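Local coordinates for protein myosin-17 (Arabidopsis thaliana, PDB 7KFL) that probably moves cargo along actin filaments as a plant class XI motor, the domain here being its cargo-binding globular tail, at residues S52-I57 with L153-Q158; Q59-A64 with A75-N80. All coordinates share one frame; numbering follows the deposited sequence.

Contact 1 (S52-I57 with L153-Q158); sequences SVFDRI and LLFKQQ
A chi1 of 175° turns the F155 ring away from its amide nitrogen and toward F54, whose CG lies beside the N and anti to the carbonyl carbon (chi1 -62°); these choices bring the rings together between neighbouring helices of the globular tail. The motif is a pair of nearly parallel helices, 53-57 and 153-158, whose axes come within 9.9 Å. It is a worked example of aromatic packing without a formal stack: the ring planes of F54 and F155 lie 36° apart, with centroids separated by 4.9 Å, and the side chains cross at about a right angle. F54 presents CD1 to one face of the F155 ring, 3.3 Å from F155 CG, while F54 CB touches F155 CD1. One turn on, I57 meets the same phenyl through CG2, the branch lying anti to the backbone N. F155 is gripped over a face and at its rim, and L88 of helix 71-89 adds a further neighbour. V53 CG1 lies over the centre of the F54 ring, whose side chain also touches L40 and F46. Toward the more open margin, the D55 carboxylate and the Q158 amide lie nearly coplanar, oxygen facing oxygen (D55 OD1 to Q158 OE1, 4.1 Å); both are acceptors, so as modelled this is a loose polar approach, not a bond. At the edge of the F155 ring, close to its plane, I57 CG2 is 3.7 Å from F155 CE1.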
loop_
_atom_site.group_PDB
_atom_site.type_symbol
_atom_site.label_atom_id
_atom_site.label_comp_id
_atom_site.label_asym_id
_atom_site.label_seq_id
_atom_site.Cartn_x
_atom_site.Cartn_y
_atom_site.Cartn_z
ATOM N N SER A 52 10.794 21.577 -23.872
ATOM C CA SER A 52 9.758 21.836 -22.836
ATOM C C SER A 52 8.760 20.672 -22.756
ATOM O O SER A 52 7.960 20.658 -21.803
ATOM C CB SER A 52 9.040 23.134 -23.109
ATOM O OG SER A 52 9.861 24.248 -22.789
ATOM N N VAL A 53 8.799 19.740 -23.716
ATOM C CA VAL A 53 7.790 18.646 -23.863
ATOM C C VAL A 53 7.680 17.872 -22.543
ATOM O O VAL A 53 6.542 17.648 -22.089
ATOM C CB VAL A 53 8.110 17.713 -25.048
ATOM C CG1 VAL A 53 9.409 16.941 -24.860
ATOM C CG2 VAL A 53 6.959 16.759 -25.331
ATOM N N PHE A 54 8.815 17.500 -21.946
ATOM C CA PHE A 54 8.888 16.660 -20.721
ATOM C C PHE A 54 8.272 17.418 -19.539
ATOM O O PHE A 54 7.439 16.831 -18.828
ATOM C CB PHE A 54 10.334 16.254 -20.438
ATOM C CG PHE A 54 10.961 15.411 -21.518
ATOM C CD1 PHE A 54 10.454 14.159 -21.825
ATOM C CD2 PHE A 54 12.061 15.867 -22.228
ATOM C CE1 PHE A 54 11.030 13.384 -22.819
ATOM C CE2 PHE A 54 12.636 15.091 -23.223
ATOM C CZ PHE A 54 12.120 13.851 -23.515
ATOM N N ASP A 55 8.670 18.678 -19.344
ATOM C CA ASP A 55 8.136 19.576 -18.283
ATOM C C ASP A 55 6.607 19.630 -18.374
ATOM O O ASP A 55 5.948 19.556 -17.318
ATOM C CB ASP A 55 8.715 20.991 -18.389
ATOM C CG ASP A 55 10.095 21.154 -17.777
ATOM O OD1 ASP A 55 10.545 20.225 -17.073
ATOM O OD2 ASP A 55 10.707 22.216 -18.002
ATOM N N ARG A 56 6.072 19.743 -19.591
ATOM C CA ARG A 56 4.628 19.974 -19.852
ATOM C C ARG A 56 3.834 18.694 -19.574
ATOM O O ARG A 56 2.702 18.813 -19.062
ATOM C CB ARG A 56 4.437 20.483 -21.282
ATOM C CG ARG A 56 5.050 21.857 -21.510
ATOM C CD ARG A 56 4.271 22.704 -22.490
ATOM N NE ARG A 56 2.876 22.861 -22.100
ATOM C CZ ARG A 56 1.931 23.392 -22.868
ATOM N NH1 ARG A 56 2.225 23.828 -24.082
ATOM N NH2 ARG A 56 0.691 23.484 -22.420
ATOM N N ILE A 57 4.397 17.526 -19.898
ATOM C CA ILE A 57 3.842 16.196 -19.504
ATOM C C ILE A 57 3.735 16.163 -17.974
ATOM O O ILE A 57 2.636 15.868 -17.467
ATOM C CB ILE A 57 4.701 15.034 -20.048
ATOM C CG1 ILE A 57 4.577 14.902 -21.569
ATOM C CG2 ILE A 57 4.353 13.726 -19.347
ATOM C CD1 ILE A 57 5.599 13.978 -22.195
ATOM N N LEU A 153 16.615 12.140 -19.415
ATOM C CA LEU A 153 17.081 11.411 -18.201
ATOM C C LEU A 153 16.460 12.050 -16.954
ATOM O O LEU A 153 16.121 11.294 -16.017
ATOM C CB LEU A 153 18.611 11.441 -18.130
ATOM C CG LEU A 153 19.342 10.729 -19.268
ATOM C CD1 LEU A 153 20.840 10.972 -19.176
ATOM C CD2 LEU A 153 19.044 9.236 -19.272
ATOM N N LEU A 154 16.323 13.381 -16.946
ATOM C CA LEU A 154 15.657 14.146 -15.856
ATOM C C LEU A 154 14.175 13.764 -15.808
ATOM O O LEU A 154 13.626 13.672 -14.692
ATOM C CB LEU A 154 15.819 15.650 -16.099
ATOM C CG LEU A 154 15.204 16.557 -15.032
ATOM C CD1 LEU A 154 15.921 16.395 -13.702
ATOM C CD2 LEU A 154 15.221 18.012 -15.470
ATOM N N PHE A 155 13.558 13.565 -16.978
ATOM C CA PHE A 155 12.115 13.240 -17.131
ATOM C C PHE A 155 11.819 11.871 -16.510
ATOM O O PHE A 155 10.819 11.761 -15.772
ATOM C CB PHE A 155 11.696 13.267 -18.602
ATOM C CG PHE A 155 10.276 12.825 -18.840
ATOM C CD1 PHE A 155 9.211 13.567 -18.349
ATOM C CD2 PHE A 155 10.000 11.661 -19.543
ATOM C CE1 PHE A 155 7.904 13.156 -18.563
ATOM C CE2 PHE A 155 8.693 11.255 -19.757
ATOM C CZ PHE A 155 7.647 12.001 -19.267
ATOM N N LYS A 156 12.644 10.861 -16.806
ATOM C CA LYS A 156 12.517 9.494 -16.230
ATOM C C LYS A 156 12.567 9.597 -14.700
ATOM O O LYS A 156 11.736 8.958 -14.035
ATOM C CB LYS A 156 13.614 8.568 -16.767
ATOM C CG LYS A 156 13.680 7.203 -16.097
ATOM C CD LYS A 156 14.350 6.142 -16.940
ATOM C CE LYS A 156 14.932 5.013 -16.116
ATOM N NZ LYS A 156 16.224 5.399 -15.496
ATOM N N GLN A 157 13.504 10.392 -14.179
ATOM C CA GLN A 157 13.699 10.646 -12.727
ATOM C C GLN A 157 12.474 11.379 -12.163
ATOM O O GLN A 157 11.986 10.963 -11.095
ATOM C CB GLN A 157 14.996 11.428 -12.528
ATOM C CG GLN A 157 15.182 11.987 -11.125
ATOM C CD GLN A 157 16.512 12.689 -11.003
ATOM O OE1 GLN A 157 17.550 12.157 -11.400
ATOM N NE2 GLN A 157 16.491 13.897 -10.460
ATOM N N GLN A 158 11.997 12.424 -12.847
ATOM C CA GLN A 158 10.811 13.221 -12.428
ATOM C C GLN A 158 9.548 12.349 -12.493
ATOM O O GLN A 158 8.724 12.437 -11.559
ATOM C CB GLN A 158 10.666 14.479 -13.289
ATOM C CG GLN A 158 11.616 15.600 -12.888
ATOM C CD GLN A 158 11.429 16.856 -13.705
ATOM O OE1 GLN A 158 10.541 16.953 -14.547
ATOM N NE2 GLN A 158 12.272 17.842 -13.455
#

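Contact 2 (Q59-A64 with A75-N80); sequences QTIATA and AYWLSN
I61 and W77, whose CA atoms stand 7.1 Å apart, mark the nearest backbone approach between two consecutive helices, 53-65 and 71-89, which form a helical hairpin and run in broadly opposed directions after a short connecting loop. Here the general lesson is how one indole can fill such a hairpin. With chi1 at -82°, W77 sends CG beside its backbone N and across to the other helix. I61 answers with a CH-pi contact: its CG1 sits 3.7 Å from the centroid of the six-membered ring of W77, only 9° off the ring normal. The methylene is thus laid squarely over that ring, while I61 CD1 reaches CZ3 and CE3. A64, one helical turn further, sets its methyl CB 3.5 Å from W77 NE1, approaching the pyrrole portion obliquely. The opposite indole face receives Y76 CD2, offset toward the rim, and I166 of helix 150-186 also touches W77. Replacing W77 by an alanine would probably open a gap between I61 and Y76 and leave the I61 methylene and A64 methyl without their aromatic partner. The backbone N-H of L23 donates a hydrogen bond to Y76 OH, and N80 ND2 lies above the Y76 ring. That same ND2 donates to Y76 O at 3.1 Å, tilted well out of the carbonyl plane, with an N-H...O angle of 154°.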
loop_
_atom_site.group_PDB
_atom_site.type_symbol
_atom_site.label_atom_id
_atom_site.label_comp_id
_atom_site.label_asym_id
_atom_site.label_seq_id
_atom_site.Cartn_x
_atom_site.Cartn_y
_atom_site.Cartn_z
ATOM N N GLN A 59 3.834 18.612 -15.704
ATOM C CA GLN A 59 2.902 19.676 -15.238
ATOM C C GLN A 59 1.453 19.196 -15.388
ATOM O O GLN A 59 0.650 19.444 -14.467
ATOM C CB GLN A 59 3.136 20.971 -16.016
ATOM C CG GLN A 59 4.390 21.718 -15.581
ATOM C CD GLN A 59 4.840 22.753 -16.585
ATOM O OE1 GLN A 59 4.164 23.022 -17.579
ATOM N NE2 GLN A 59 5.994 23.348 -16.329
ATOM N N THR A 60 1.140 18.531 -16.502
ATOM C CA THR A 60 -0.210 17.996 -16.826
ATOM C C THR A 60 -0.617 16.977 -15.754
ATOM O O THR A 60 -1.710 17.143 -15.169
ATOM C CB THR A 60 -0.238 17.410 -18.244
ATOM O OG1 THR A 60 0.135 18.451 -19.148
ATOM C CG2 THR A 60 -1.590 16.854 -18.639
ATOM N N ILE A 61 0.234 15.975 -15.501
ATOM C CA ILE A 61 -0.004 14.906 -14.485
ATOM C C ILE A 61 -0.138 15.568 -13.108
ATOM O O ILE A 61 -1.067 15.208 -12.372
ATOM C CB ILE A 61 1.114 13.842 -14.501
ATOM C CG1 ILE A 61 1.213 13.131 -15.853
ATOM C CG2 ILE A 61 0.927 12.850 -13.361
ATOM C CD1 ILE A 61 2.511 12.378 -16.060
ATOM N N ALA A 62 0.762 16.500 -12.787
ATOM C CA ALA A 62 0.790 17.249 -11.507
ATOM C C ALA A 62 -0.537 17.992 -11.307
ATOM O O ALA A 62 -1.079 17.922 -10.194
ATOM C CB ALA A 62 1.966 18.194 -11.483
ATOM N N THR A 63 -1.045 18.661 -12.346
ATOM C CA THR A 63 -2.286 19.484 -12.293
ATOM C C THR A 63 -3.518 18.574 -12.189
ATOM O O THR A 63 -4.535 19.026 -11.624
ATOM C CB THR A 63 -2.402 20.416 -13.506
ATOM O OG1 THR A 63 -1.102 20.886 -13.860
ATOM C CG2 THR A 63 -3.310 21.598 -13.243
ATOM N N ALA A 64 -3.428 17.348 -12.712
ATOM C CA ALA A 64 -4.538 16.368 -12.776
ATOM C C ALA A 64 -4.795 15.752 -11.394
ATOM O O ALA A 64 -5.978 15.637 -11.023
ATOM C CB ALA A 64 -4.232 15.304 -13.803
ATOM N N ALA A 75 -5.581 6.678 -9.824
ATOM C CA ALA A 75 -5.579 5.281 -10.324
ATOM C C ALA A 75 -5.229 5.278 -11.816
ATOM O O ALA A 75 -4.439 4.406 -12.245
ATOM C CB ALA A 75 -6.920 4.637 -10.063
ATOM N N TYR A 76 -5.789 6.236 -12.564
ATOM C CA TYR A 76 -5.560 6.445 -14.018
ATOM C C TYR A 76 -4.074 6.714 -14.272
ATOM O O TYR A 76 -3.467 6.018 -15.110
ATOM C CB TYR A 76 -6.418 7.600 -14.542
ATOM C CG TYR A 76 -6.282 7.850 -16.022
ATOM C CD1 TYR A 76 -6.857 6.990 -16.947
ATOM C CD2 TYR A 76 -5.572 8.937 -16.506
ATOM C CE1 TYR A 76 -6.732 7.205 -18.311
ATOM C CE2 TYR A 76 -5.437 9.167 -17.867
ATOM C CZ TYR A 76 -6.019 8.298 -18.773
ATOM O OH TYR A 76 -5.890 8.516 -20.114
ATOM N N TRP A 77 -3.507 7.690 -13.556
ATOM C CA TRP A 77 -2.115 8.176 -13.765
ATOM C C TRP A 77 -1.095 7.227 -13.125
ATOM O O TRP A 77 0.077 7.285 -13.533
ATOM C CB TRP A 77 -1.957 9.621 -13.275
ATOM C CG TRP A 77 -2.421 10.614 -14.293
ATOM C CD1 TRP A 77 -3.402 11.552 -14.154
ATOM C CD2 TRP A 77 -1.944 10.730 -15.644
ATOM N NE1 TRP A 77 -3.551 12.260 -15.316
ATOM C CE2 TRP A 77 -2.672 11.777 -16.249
ATOM C CE3 TRP A 77 -0.970 10.061 -16.395
ATOM C CZ2 TRP A 77 -2.450 12.165 -17.569
ATOM C CZ3 TRP A 77 -0.749 10.449 -17.699
ATOM C CH2 TRP A 77 -1.480 11.486 -18.275
ATOM N N LEU A 78 -1.511 6.381 -12.181
ATOM C CA LEU A 78 -0.653 5.279 -11.668
ATOM C C LEU A 78 -0.407 4.278 -12.803
ATOM O O LEU A 78 0.770 3.977 -13.083
ATOM C CB LEU A 78 -1.319 4.592 -10.473
ATOM C CG LEU A 78 -0.512 3.441 -9.873
ATOM C CD1 LEU A 78 0.562 3.970 -8.938
ATOM C CD2 LEU A 78 -1.414 2.454 -9.152
ATOM N N SER A 79 -1.484 3.794 -13.430
ATOM C CA SER A 79 -1.452 2.790 -14.526
ATOM C C SER A 79 -0.652 3.331 -15.719
ATOM O O SER A 79 0.137 2.557 -16.296
ATOM C CB SER A 79 -2.840 2.390 -14.937
ATOM O OG SER A 79 -2.806 1.234 -15.762
ATOM N N ASN A 80 -0.833 4.612 -16.055
ATOM C CA ASN A 80 -0.166 5.281 -17.206
ATOM C C ASN A 80 1.319 5.508 -16.901
ATOM O O ASN A 80 2.152 5.183 -17.771
ATOM C CB ASN A 80 -0.856 6.596 -17.579
ATOM C CG ASN A 80 -1.961 6.389 -18.591
ATOM O OD1 ASN A 80 -1.688 6.191 -19.773
ATOM N ND2 ASN A 80 -3.205 6.410 -18.139
#

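Helix 53-65 serves both contacts, its first turns in contact 1 and its later ones in contact 2, and their centres are 13 Å apart. Both are buried and apolar at heart, but contact 1 lies farther from the centre of the chain and has a polar, partly exposed margin. Their chemistry differs accordingly: contact 1 pairs two oblique phenyl rings, whereas contact 2 sets an aliphatic methylene over an indole. In sequence, contact 2 is a local hairpin nested inside the long loop that contact 1 closes. Helix 150-186 links the two regions, contributing a segment to contact 1 and touching W77 and L78 beside contact 2.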